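Local coordinates for DUF1436 domain-containing protein (Neisseria meningitidis, PDB 2GKP), which probably acts as an immunity protein of contact-dependent growth inhibition, neutralising a cognate toxin, although its function is not established, at residues 21-26 and 52-57. Residues are numbered along the deposited sequence; the frame is centred on the assembly and turned at random.
Sequences RALIIQ and ETLGTT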
loop_
_atom_site.group_PDB
_atom_site.type_symbol
_atom_site.label_atom_id
_atom_site.label_comp_id
_atom_site.label_asym_id
_atom_site.label_seq_id
_atom_site.Cartn_x
_atom_site.Cartn_y
_atom_site.Cartn_z
ATOM N N ARG A 21 -7.178 -3.549 -14.168
ATOM C CA ARG A 21 -7.096 -5.026 -14.103
ATOM C C ARG A 21 -7.072 -5.606 -12.702
ATOM O O ARG A 21 -7.368 -6.774 -12.550
ATOM C CB ARG A 21 -5.929 -5.549 -14.886
ATOM C CG ARG A 21 -6.084 -5.321 -16.390
ATOM C CD ARG A 21 -4.985 -6.019 -17.197
ATOM N NE ARG A 21 -5.068 -5.491 -18.571
ATOM C CZ ARG A 21 -4.122 -5.577 -19.507
ATOM N NH1 ARG A 21 -3.026 -6.294 -19.292
ATOM N NH2 ARG A 21 -4.314 -4.931 -20.657
ATOM N N ALA A 22 -6.677 -4.824 -11.686
ATOM C CA ALA A 22 -6.467 -5.421 -10.384
ATOM C C ALA A 22 -6.426 -4.418 -9.277
ATOM O O ALA A 22 -6.106 -3.233 -9.489
ATOM C CB ALA A 22 -5.137 -6.187 -10.376
ATOM N N LEU A 23 -6.694 -4.931 -8.079
ATOM C CA LEU A 23 -6.266 -4.305 -6.811
ATOM C C LEU A 23 -4.930 -4.928 -6.382
ATOM O O LEU A 23 -4.729 -6.117 -6.613
ATOM C CB LEU A 23 -7.303 -4.536 -5.702
ATOM C CG LEU A 23 -8.769 -4.352 -6.088
ATOM C CD1 LEU A 23 -9.663 -4.662 -4.890
ATOM C CD2 LEU A 23 -9.005 -2.920 -6.569
ATOM N N ILE A 24 -4.021 -4.122 -5.822
ATOM C CA ILE A 24 -2.672 -4.575 -5.506
ATOM C C ILE A 24 -2.375 -4.060 -4.102
ATOM O O ILE A 24 -2.229 -2.862 -3.882
ATOM C CB ILE A 24 -1.652 -4.042 -6.541
ATOM C CG1 ILE A 24 -2.115 -4.344 -7.983
ATOM C CG2 ILE A 24 -0.282 -4.656 -6.235
ATOM C CD1 ILE A 24 -1.799 -3.279 -8.969
ATOM N N ILE A 25 -2.322 -4.978 -3.129
ATOM C CA ILE A 25 -2.170 -4.593 -1.730
ATOM C C ILE A 25 -0.735 -4.916 -1.324
ATOM O O ILE A 25 -0.204 -5.998 -1.621
ATOM C CB ILE A 25 -3.138 -5.376 -0.831
ATOM C CG1 ILE A 25 -4.593 -5.103 -1.191
ATOM C CG2 ILE A 25 -2.856 -5.060 0.629
ATOM C CD1 ILE A 25 -4.900 -3.772 -1.482
ATOM N N GLN A 26 -0.094 -3.966 -0.659
ATOM C CA GLN A 26 1.321 -4.100 -0.394
ATOM C C GLN A 26 1.682 -3.670 1.025
ATOM O O GLN A 26 1.343 -2.563 1.435
ATOM C CB GLN A 26 2.052 -3.173 -1.404
ATOM C CG GLN A 26 3.562 -3.091 -1.306
ATOM C CD GLN A 26 4.185 -4.414 -1.660
ATOM O OE1 GLN A 26 3.934 -4.965 -2.743
ATOM N NE2 GLN A 26 5.001 -4.923 -0.768
ATOM N N GLU A 52 -14.978 -7.882 3.088
ATOM C CA GLU A 52 -14.293 -8.648 4.123
ATOM C C GLU A 52 -12.904 -9.149 3.661
ATOM O O GLU A 52 -11.925 -9.071 4.447
ATOM C CB GLU A 52 -15.224 -9.757 4.654
ATOM C CG GLU A 52 -14.842 -10.339 6.014
ATOM C CD GLU A 52 -13.774 -11.403 5.882
ATOM O OE1 GLU A 52 -13.639 -11.925 4.762
ATOM O OE2 GLU A 52 -13.076 -11.731 6.872
ATOM N N THR A 53 -12.769 -9.569 2.398
ATOM C CA THR A 53 -11.490 -10.047 1.887
ATOM C C THR A 53 -10.537 -8.851 1.744
ATOM O O THR A 53 -9.346 -8.958 2.054
ATOM C CB THR A 53 -11.655 -10.787 0.507
ATOM O OG1 THR A 53 -12.543 -11.901 0.685
ATOM C CG2 THR A 53 -10.322 -11.318 -0.004
ATOM N N LEU A 54 -11.045 -7.727 1.270
ATOM C CA LEU A 54 -10.203 -6.554 1.085
ATOM C C LEU A 54 -9.711 -6.041 2.460
ATOM O O LEU A 54 -8.501 -5.791 2.647
ATOM C CB LEU A 54 -10.979 -5.458 0.355
ATOM C CG LEU A 54 -10.257 -4.114 0.107
ATOM C CD1 LEU A 54 -8.887 -4.373 -0.590
ATOM C CD2 LEU A 54 -11.118 -3.093 -0.621
ATOM N N GLY A 55 -10.617 -5.932 3.430
ATOM C CA GLY A 55 -10.194 -5.531 4.796
ATOM C C GLY A 55 -9.166 -6.479 5.421
ATOM O O GLY A 55 -8.106 -6.056 5.961
ATOM N N THR A 56 -9.434 -7.782 5.349
ATOM C CA THR A 56 -8.482 -8.774 5.873
ATOM C C THR A 56 -7.127 -8.717 5.195
ATOM O O THR A 56 -6.081 -8.858 5.840
ATOM C CB THR A 56 -9.106 -10.185 5.782
ATOM O OG1 THR A 56 -10.258 -10.211 6.623
ATOM C CG2 THR A 56 -8.144 -11.299 6.197
ATOM N N THR A 57 -7.127 -8.547 3.877
ATOM C CA THR A 57 -5.861 -8.526 3.162
ATOM C C THR A 57 -5.049 -7.302 3.585
ATOM O O THR A 57 -3.851 -7.410 3.758
ATOM C CB THR A 57 -6.112 -8.527 1.611
ATOM O OG1 THR A 57 -6.922 -9.671 1.301
ATOM C CG2 THR A 57 -4.812 -8.597 0.826
#
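T57, whose methyl packs on I25, brackets the flat peptide carbonyl of T53 one helical turn back: its N and its OG1 reach T53 O from opposite faces of the carbonyl plane. The hydroxyl bond is short, 2.6 Å from T57 OG1 to T53 O, with the donor tilted 33° out of the plane. It spends the polar branch of T57 on its own helix, while CG2, anti to the backbone N (OG1 at chi1 -56°), is turned to the strand. T57 CG2 sits 4.0 Å from I25 CB and equally near I25 CG1 and I25 CG2, so it meets the fork of the isoleucine rather than its tip. I25 CG2 also lies about 4.0 Å from T57 O. Beyond CG1, the ethyl arm of I25 continues to L54, which it crosses at about a right angle, with 4.1 Å between I25 CD1 and L54 CD1. L23 CD1 approaches L54 CD1 more loosely, at 4.4 Å. Y16 of the adjoining strand 11-18 touches L23, I25 and L54; L159 and K160 of helix 152-164 also pack on L54. Alternate residues A22 and I24 instead meet helix 81-99. Strand 23-26 and helix 52-57 run 28° apart with axes 10.1 Å apart: an apolar helix-on-sheet layer, as in α+β folds, here laying helix 51-63 on one face of the antiparallel sheet of a CDI immunity protein-family domain.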